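Local coordinates for choline/ethanolamine kinase family protein (Mesorhizobium loti, PDB 3DXQ) that probably phosphorylates ethanolamine or a related small amino alcohol, using a protein-kinase-like fold, at residues Phe128-Met133 with Val244-Met249; Glu225-Tyr230 with Ala238-Val243. All blocks are in the same frame, centred on the assembly; numbering follows the deposited sequence.

Contact 1: residues Phe128-Met133 with Val244-Met249; sequences FELFAM and VIYKAM
Leu130, in the first turn of helix 130-141, faces Met249 of helix 237-263 across 8.3 Å between their CA atoms, the nearest pair of CA atoms between the two segments. Both residues direct their CB at the opposite segment. Leu130 reaches over with one branch: its CG stands anti to the backbone N (chi1 172°), and CD2 comes to rest 4.0 Å from CB of Met249. The same methyl lies at the edge of the Tyr246 ring, near its plane, 4.0 Å from CE1. Met249, a selenomethionine, bends at chi2 (-43°) and carries its terminal CE to the rim of the Phe131 ring, in plane, nearest to CE1 and CZ. The Phe131 ring also has CG of its neighbour Leu130 4.1 Å above one face, offset toward the rim. Beyond the contact, Tyr246 OH is hydrogen-bonded to Asp204, while Ala159 and Val162 of helix 152-167 also touch Met249. More than a hundred residues apart in sequence, the two segments bury 170 Å² between them, both sides summed, in the helical part of this kinase-like fold. With no hydrogen bond crossing it, the contact depends on apolar fit, and its one polar tip is satisfied elsewhere.

Contact 2: residues Glu225-Tyr230 with Ala238-Val243; sequences ELMRAY and AERGRV
Among residues 225-230, Met227 makes the contact with residues 238-243, touching both Arg240 and Val243. Its CB points at the opposite helix, whose nearest CA, that of Arg240, is 8.1 Å from the CA of Met227. From CB the selenomethionine runs through CG, which lies anti to the carbonyl carbon, and continues extended at chi2; neither CB nor CG makes a close approach to the partner segment. The first atom to meet it is SE, 3.8 Å from CG2 of Val243 and 4.1 Å from CA of Arg240, so the selenium rests against both a branched side chain and the helix backbone. A bend at chi3 (-56°) then turns CE aside to the guanidinium of Arg240, which it approaches obliquely, 3.5 Å from NH1. Arg240 extends across Met227 at about a right angle, and its NH1 forms a salt bridge with Glu224, a residue of the same helix as Met227. The apolar tip and the ionic link therefore work side by side to join the helices. These helices are consecutive in the chain, and their short connection contributes Ala235 as a further neighbour of Met227. Their contact lies in the helical part of the kinase-like fold, where Leu226 packs on Leu209 of helix 206-215, Ala229 lies against helix 106-118, and Arg240 touches His294 of helix 289-300.

How the contacts relate
Helix 237-263 is common to both contacts: its residues 238-243 serve contact 2, and 244-249 follow directly to serve contact 1. The centres of the contacts lie about 16 Å apart, and beyond this adjacency in sequence the two do not touch. They illustrate how one long helix can gather partners from very different sequence distances, a neighbouring helix in contact 2 and one more than a hundred residues earlier in contact 1, whose closed loop encloses contact 2. Asp204 relates them further, since it receives a hydrogen bond from Tyr246 and a salt bridge from Arg242. Contact 1 lies about 12 Å and contact 2 about 17 Å from the chain centre, measured between centres.

Contact 1: residues Phe128-Met133 with Val244-Met249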
loop_
_atom_site.group_PDB
_atom_site.type_symbol
_atom_site.label_atom_id
_atom_site.label_comp_id
_atom_site.label_asym_id
_atom_site.label_seq_id
_atom_site.Cartn_x
_atom_site.Cartn_y
_atom_site.Cartn_z
ATOM N N PHE A 128 -7.532 10.545 -1.148
ATOM C CA PHE A 128 -6.363 10.292 -0.315
ATOM C C PHE A 128 -5.781 11.644 0.068
ATOM O O PHE A 128 -5.480 12.453 -0.794
ATOM C CB PHE A 128 -5.344 9.442 -1.069
ATOM C CG PHE A 128 -4.170 9.013 -0.230
ATOM C CD1 PHE A 128 -4.261 7.906 0.607
ATOM C CD2 PHE A 128 -2.971 9.729 -0.265
ATOM C CE1 PHE A 128 -3.184 7.518 1.393
ATOM C CE2 PHE A 128 -1.890 9.338 0.508
ATOM C CZ PHE A 128 -1.997 8.230 1.337
ATOM N N GLU A 129 -5.647 11.893 1.366
ATOM C CA GLU A 129 -5.182 13.198 1.868
ATOM C C GLU A 129 -3.835 13.033 2.562
ATOM O O GLU A 129 -3.772 12.867 3.784
ATOM C CB GLU A 129 -6.214 13.795 2.844
ATOM C CG GLU A 129 -7.599 14.104 2.221
ATOM C CD GLU A 129 -7.597 15.342 1.349
ATOM O OE1 GLU A 129 -6.638 16.133 1.465
ATOM O OE2 GLU A 129 -8.550 15.532 0.565
ATOM N N LEU A 130 -2.763 13.087 1.773
ATOM C CA LEU A 130 -1.416 12.846 2.281
ATOM C C LEU A 130 -0.996 13.839 3.379
ATOM O O LEU A 130 -0.620 13.431 4.484
ATOM C CB LEU A 130 -0.415 12.854 1.134
ATOM C CG LEU A 130 1.078 12.799 1.501
ATOM C CD1 LEU A 130 1.386 11.686 2.517
ATOM C CD2 LEU A 130 1.899 12.613 0.232
ATOM N N PHE A 131 -1.094 15.131 3.082
ATOM C CA PHE A 131 -0.654 16.153 4.020
ATOM C C PHE A 131 -1.648 16.478 5.107
ATOM O O PHE A 131 -1.264 17.029 6.149
ATOM C CB PHE A 131 -0.247 17.405 3.265
ATOM C CG PHE A 131 0.928 17.175 2.400
ATOM C CD1 PHE A 131 2.200 17.147 2.954
ATOM C CD2 PHE A 131 0.772 16.895 1.056
ATOM C CE1 PHE A 131 3.303 16.885 2.180
ATOM C CE2 PHE A 131 1.888 16.639 0.260
ATOM C CZ PHE A 131 3.158 16.629 0.827
ATOM N N ALA A 132 -2.919 16.149 4.881
ATOM C CA ALA A 132 -3.906 16.286 5.949
ATOM C C ALA A 132 -3.479 15.318 7.053
ATOM O O ALA A 132 -3.257 15.719 8.212
ATOM C CB ALA A 132 -5.291 15.959 5.451
HETATM N N MSE A 133 -3.303 14.056 6.666
HETATM C CA MSE A 133 -2.873 13.030 7.614
HETATM C C MSE A 133 -1.562 13.390 8.319
HETATM O O MSE A 133 -1.446 13.215 9.529
HETATM C CB MSE A 133 -2.745 11.674 6.933
HETATM C CG MSE A 133 -4.080 11.092 6.560
HETATM SE SE MSE A 133 -3.909 9.353 5.711
HETATM C CE MSE A 133 -5.594 9.394 4.466
ATOM N N VAL A 244 10.161 9.608 -6.530
ATOM C CA VAL A 244 11.152 9.786 -5.467
ATOM C C VAL A 244 10.565 10.617 -4.307
ATOM O O VAL A 244 10.784 10.301 -3.141
ATOM C CB VAL A 244 12.436 10.379 -6.030
ATOM C CG1 VAL A 244 13.413 10.751 -4.925
ATOM C CG2 VAL A 244 13.055 9.381 -6.985
ATOM N N ILE A 245 9.786 11.644 -4.633
ATOM C CA ILE A 245 9.153 12.489 -3.622
ATOM C C ILE A 245 8.230 11.669 -2.713
ATOM O O ILE A 245 8.258 11.810 -1.468
ATOM C CB ILE A 245 8.366 13.655 -4.284
ATOM C CG1 ILE A 245 9.325 14.787 -4.640
ATOM C CG2 ILE A 245 7.301 14.201 -3.369
ATOM C CD1 ILE A 245 10.058 15.318 -3.441
ATOM N N TYR A 246 7.431 10.803 -3.333
ATOM C CA TYR A 246 6.524 9.946 -2.580
ATOM C C TYR A 246 7.275 8.866 -1.798
ATOM O O TYR A 246 6.851 8.506 -0.696
ATOM C CB TYR A 246 5.440 9.341 -3.488
ATOM C CG TYR A 246 4.473 10.388 -4.023
ATOM C CD1 TYR A 246 3.848 11.290 -3.171
ATOM C CD2 TYR A 246 4.180 10.463 -5.378
ATOM C CE1 TYR A 246 2.967 12.259 -3.657
ATOM C CE2 TYR A 246 3.290 11.420 -5.880
ATOM C CZ TYR A 246 2.687 12.322 -5.011
ATOM O OH TYR A 246 1.798 13.268 -5.501
ATOM N N LYS A 247 8.373 8.344 -2.345
ATOM C CA LYS A 247 9.206 7.439 -1.556
ATOM C C LYS A 247 9.484 8.102 -0.202
ATOM O O LYS A 247 9.288 7.494 0.838
ATOM C CB LYS A 247 10.535 7.136 -2.249
ATOM C CG LYS A 247 10.553 5.975 -3.226
ATOM C CD LYS A 247 11.889 5.970 -3.966
ATOM C CE LYS A 247 12.449 4.583 -4.197
ATOM N NZ LYS A 247 13.647 4.581 -5.107
ATOM N N ALA A 248 9.907 9.363 -0.221
ATOM C CA ALA A 248 10.225 10.074 1.018
ATOM C C ALA A 248 8.977 10.305 1.869
ATOM O O ALA A 248 8.983 10.011 3.057
ATOM C CB ALA A 248 10.943 11.414 0.728
HETATM N N MSE A 249 7.912 10.830 1.271
HETATM C CA MSE A 249 6.692 11.131 2.022
HETATM C C MSE A 249 6.014 9.902 2.585
HETATM O O MSE A 249 5.398 9.969 3.639
HETATM C CB MSE A 249 5.691 11.883 1.153
HETATM C CG MSE A 249 6.082 13.309 0.815
HETATM SE SE MSE A 249 6.835 14.286 2.353
HETATM C CE MSE A 249 6.373 16.043 1.798
#

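Contact 2: residues Glu225-Tyr230 with Ala238-Val243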
loop_
_atom_site.group_PDB
_atom_site.type_symbol
_atom_site.label_atom_id
_atom_site.label_comp_id
_atom_site.label_asym_id
_atom_site.label_seq_id
_atom_site.Cartn_x
_atom_site.Cartn_y
_atom_site.Cartn_z
ATOM N N GLU A 225 12.474 -0.464 -14.289
ATOM C CA GLU A 225 11.647 -1.519 -14.822
ATOM C C GLU A 225 10.166 -1.268 -14.483
ATOM O O GLU A 225 9.306 -1.473 -15.334
ATOM C CB GLU A 225 12.116 -2.887 -14.313
ATOM C CG GLU A 225 11.484 -4.031 -15.068
ATOM C CD GLU A 225 11.631 -5.338 -14.350
ATOM O OE1 GLU A 225 12.747 -5.668 -13.919
ATOM O OE2 GLU A 225 10.615 -6.037 -14.222
ATOM N N LEU A 226 9.895 -0.807 -13.255
ATOM C CA LEU A 226 8.528 -0.499 -12.781
ATOM C C LEU A 226 7.909 0.641 -13.584
ATOM O O LEU A 226 6.804 0.532 -14.090
ATOM C CB LEU A 226 8.575 -0.091 -11.300
ATOM C CG LEU A 226 7.304 0.425 -10.611
ATOM C CD1 LEU A 226 6.210 -0.695 -10.460
ATOM C CD2 LEU A 226 7.633 1.064 -9.264
HETATM N N MSE A 227 8.635 1.745 -13.689
HETATM C CA MSE A 227 8.122 2.926 -14.369
HETATM C C MSE A 227 7.967 2.700 -15.864
HETATM O O MSE A 227 6.964 3.109 -16.471
HETATM C CB MSE A 227 9.019 4.140 -14.075
HETATM C CG MSE A 227 8.917 4.575 -12.623
HETATM SE SE MSE A 227 9.989 6.131 -12.128
HETATM C CE MSE A 227 11.810 5.395 -12.735
ATOM N N ARG A 228 8.944 2.037 -16.462
ATOM C CA ARG A 228 8.881 1.771 -17.881
ATOM C C ARG A 228 7.655 0.936 -18.195
ATOM O O ARG A 228 6.978 1.213 -19.167
ATOM C CB ARG A 228 10.162 1.087 -18.364
ATOM C CG ARG A 228 10.170 0.706 -19.848
ATOM C CD ARG A 228 11.498 0.060 -20.251
ATOM N NE ARG A 228 12.585 1.044 -20.289
ATOM C CZ ARG A 228 12.843 1.861 -21.315
ATOM N NH1 ARG A 228 12.096 1.838 -22.424
ATOM N NH2 ARG A 228 13.855 2.717 -21.229
ATOM N N ALA A 229 7.372 -0.078 -17.379
ATOM C CA ALA A 229 6.209 -0.941 -17.609
ATOM C C ALA A 229 4.942 -0.171 -17.355
ATOM O O ALA A 229 3.944 -0.388 -18.026
ATOM C CB ALA A 229 6.258 -2.194 -16.724
ATOM N N TYR A 230 4.989 0.726 -16.374
ATOM C CA TYR A 230 3.817 1.535 -16.017
ATOM C C TYR A 230 3.431 2.573 -17.069
ATOM O O TYR A 230 2.257 2.683 -17.412
ATOM C CB TYR A 230 4.033 2.246 -14.674
ATOM C CG TYR A 230 2.873 3.100 -14.272
ATOM C CD1 TYR A 230 1.700 2.529 -13.778
ATOM C CD2 TYR A 230 2.913 4.479 -14.431
ATOM C CE1 TYR A 230 0.596 3.318 -13.448
ATOM C CE2 TYR A 230 1.823 5.280 -14.073
ATOM C CZ TYR A 230 0.684 4.701 -13.581
ATOM O OH TYR A 230 -0.376 5.506 -13.247
ATOM N N ALA A 238 10.147 14.687 -14.474
ATOM C CA ALA A 238 9.091 15.164 -13.566
ATOM C C ALA A 238 8.378 13.980 -12.935
ATOM O O ALA A 238 7.955 14.013 -11.780
ATOM C CB ALA A 238 8.087 16.049 -14.316
ATOM N N GLU A 239 8.240 12.929 -13.719
ATOM C CA GLU A 239 7.576 11.714 -13.280
ATOM C C GLU A 239 8.427 11.041 -12.239
ATOM O O GLU A 239 7.982 10.789 -11.120
ATOM C CB GLU A 239 7.359 10.787 -14.472
ATOM C CG GLU A 239 6.315 11.314 -15.382
ATOM C CD GLU A 239 6.205 10.600 -16.725
ATOM O OE1 GLU A 239 7.187 10.034 -17.260
ATOM O OE2 GLU A 239 5.113 10.677 -17.291
ATOM N N ARG A 240 9.667 10.774 -12.621
ATOM C CA ARG A 240 10.664 10.172 -11.732
ATOM C C ARG A 240 10.750 10.959 -10.444
ATOM O O ARG A 240 10.822 10.383 -9.365
ATOM C CB ARG A 240 12.016 10.186 -12.426
ATOM C CG ARG A 240 13.118 9.380 -11.778
ATOM C CD ARG A 240 14.413 9.635 -12.536
ATOM N NE ARG A 240 14.199 9.586 -13.990
ATOM C CZ ARG A 240 14.184 8.463 -14.703
ATOM N NH1 ARG A 240 14.386 7.316 -14.106
ATOM N NH2 ARG A 240 13.954 8.474 -16.013
ATOM N N GLY A 241 10.752 12.281 -10.557
ATOM C CA GLY A 241 10.798 13.153 -9.385
ATOM C C GLY A 241 9.634 12.947 -8.420
ATOM O O GLY A 241 9.794 13.026 -7.204
ATOM N N ARG A 242 8.447 12.722 -8.965
ATOM C CA ARG A 242 7.280 12.514 -8.119
ATOM C C ARG A 242 7.396 11.190 -7.372
ATOM O O ARG A 242 7.112 11.111 -6.178
ATOM C CB ARG A 242 5.967 12.657 -8.916
ATOM C CG ARG A 242 5.331 14.013 -8.649
ATOM C CD ARG A 242 4.285 14.502 -9.626
ATOM N NE ARG A 242 3.233 13.543 -9.973
ATOM C CZ ARG A 242 2.940 13.177 -11.226
ATOM N NH1 ARG A 242 3.617 13.671 -12.260
ATOM N NH2 ARG A 242 1.971 12.318 -11.467
ATOM N N VAL A 243 7.861 10.159 -8.064
ATOM C CA VAL A 243 8.028 8.869 -7.420
ATOM C C VAL A 243 9.011 9.032 -6.257
ATOM O O VAL A 243 8.724 8.675 -5.113
ATOM C CB VAL A 243 8.512 7.799 -8.389
ATOM C CG1 VAL A 243 8.593 6.476 -7.673
ATOM C CG2 VAL A 243 7.581 7.691 -9.562
#